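Local coordinates for protein probable 3-hydroxybutyryl-CoA dehydrogenase (Escherichia coli, PDB 3MOG) that catalyses the NAD-dependent oxidation of 3-hydroxyadipyl-CoA to 3-oxoadipyl-CoA in the breakdown of phenylacetate, at residues Arg95-Val98 against Lys99-Leu102. Numbering follows the deposited sequence.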
loop_
_atom_site.group_PDB
_atom_site.type_symbol
_atom_site.label_atom_id
_atom_site.label_comp_id
_atom_site.label_asym_id
_atom_site.label_seq_id
_atom_site.Cartn_x
_atom_site.Cartn_y
_atom_site.Cartn_z
ATOM N N ARG C 95 2.930 -22.941 12.543
ATOM C CA ARG C 95 2.713 -21.837 13.487
ATOM C C ARG C 95 3.998 -21.432 14.197
ATOM O O ARG C 95 4.765 -22.294 14.628
ATOM C CB ARG C 95 1.671 -22.229 14.531
ATOM C CG ARG C 95 0.222 -22.056 14.098
ATOM C CD ARG C 95 -0.689 -21.885 15.324
ATOM N NE ARG C 95 -0.425 -20.627 16.030
ATOM C CZ ARG C 95 0.213 -20.515 17.195
ATOM N NH1 ARG C 95 0.399 -19.318 17.730
ATOM N NH2 ARG C 95 0.659 -21.589 17.831
ATOM N N LEU C 96 4.225 -20.124 14.308
ATOM C CA LEU C 96 5.449 -19.578 14.912
ATOM C C LEU C 96 5.670 -20.024 16.353
ATOM O O LEU C 96 6.764 -20.475 16.707
ATOM C CB LEU C 96 5.465 -18.041 14.836
ATOM C CG LEU C 96 6.577 -17.313 15.612
ATOM C CD1 LEU C 96 7.971 -17.615 15.058
ATOM C CD2 LEU C 96 6.336 -15.799 15.724
ATOM N N GLU C 97 4.632 -19.883 17.174
ATOM C CA GLU C 97 4.731 -20.149 18.617
ATOM C C GLU C 97 5.030 -21.619 18.964
ATOM O O GLU C 97 5.753 -21.886 19.914
ATOM C CB GLU C 97 3.492 -19.627 19.374
ATOM C CG GLU C 97 3.227 -18.105 19.273
ATOM C CD GLU C 97 4.463 -17.216 19.529
ATOM O OE1 GLU C 97 4.639 -16.230 18.770
ATOM O OE2 GLU C 97 5.248 -17.487 20.476
ATOM N N VAL C 98 4.490 -22.546 18.175
ATOM C CA VAL C 98 4.832 -23.974 18.285
ATOM C C VAL C 98 6.329 -24.226 18.038
ATOM O O VAL C 98 6.994 -24.886 18.844
ATOM C CB VAL C 98 3.989 -24.841 17.319
ATOM C CG1 VAL C 98 4.260 -26.321 17.544
ATOM C CG2 VAL C 98 2.494 -24.552 17.491
ATOM N N LYS C 99 6.854 -23.675 16.940
ATOM C CA LYS C 99 8.268 -23.832 16.581
ATOM C C LYS C 99 9.201 -23.246 17.622
ATOM O O LYS C 99 10.226 -23.851 17.949
ATOM C CB LYS C 99 8.563 -23.194 15.224
ATOM C CG LYS C 99 8.273 -24.092 14.064
ATOM C CD LYS C 99 8.464 -23.365 12.754
ATOM C CE LYS C 99 8.176 -24.297 11.598
ATOM N NZ LYS C 99 7.362 -23.617 10.575
ATOM N N LYS C 100 8.836 -22.071 18.139
ATOM C CA LYS C 100 9.619 -21.398 19.178
ATOM C C LYS C 100 9.703 -22.268 20.427
ATOM O O LYS C 100 10.782 -22.416 21.011
ATOM C CB LYS C 100 9.029 -20.028 19.505
ATOM C CG LYS C 100 9.424 -18.919 18.523
ATOM C CD LYS C 100 8.642 -17.604 18.765
ATOM C CE LYS C 100 9.048 -16.883 20.049
ATOM N NZ LYS C 100 10.462 -16.417 20.051
ATOM N N ALA C 101 8.567 -22.867 20.795
ATOM C CA ALA C 101 8.489 -23.834 21.899
ATOM C C ALA C 101 9.317 -25.103 21.644
ATOM O O ALA C 101 10.010 -25.585 22.543
ATOM C CB ALA C 101 7.026 -24.197 22.196
ATOM N N LEU C 102 9.244 -25.628 20.420
ATOM C CA LEU C 102 10.025 -26.803 20.028
ATOM C C LEU C 102 11.526 -26.537 20.100
ATOM O O LEU C 102 12.271 -27.347 20.650
ATOM C CB LEU C 102 9.629 -27.279 18.627
ATOM C CG LEU C 102 10.181 -28.577 18.013
ATOM C CD1 LEU C 102 10.300 -29.736 19.010
ATOM C CD2 LEU C 102 9.280 -28.986 16.863
#
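The chain of Lys100 runs back toward the helix start as far as CD, over Leu96 and beside Glu97, before it bends away. Lys100 CB lies close to both carbonyl oxygens, 3.6 Å from Leu96 O. CG sits beside the backbone N, anti to the carbonyl carbon (chi1 -81°), which directs the chain toward the helix start. CG begins to meet Leu96 CD1; Lys100 CD then packs on the isobutyl group, with Leu96 CD1 3.8 Å away. On the other flank Glu97 OE2 lies alongside, 3.9 Å from Lys100 CE. The chi3 bend keeps CE beside this carboxylate, and the bend at chi4 then turns NZ away from it, leaving Lys100 NZ and Glu97 OE2 5.3 Å apart, opposite charges that probably attract without forming a salt bridge. NZ instead makes a weak hydrogen bond to Ala127 O and a long, weak ion pair with Glu131. With an alanine here, Leu96 is likely to lose the methylenes packed on it, and Glu97 and Glu131 the positive charge nearby.

Lys100 N donates to Leu96 O at 3.0 Å, and Leu102 N to Val98 O at 2.8 Å. At the N-cap, Arg95 O receives only a weak bond from Lys99 N. Lys99 NZ forms a salt bridge with Glu94. This is the opening of helix 96-109, the crossover between parallel strands 87-90 and 115-118 in the Rossmann-type NAD-binding domain; Leu96 also touches helix 125-128, while Leu102 rests on strand 87-90.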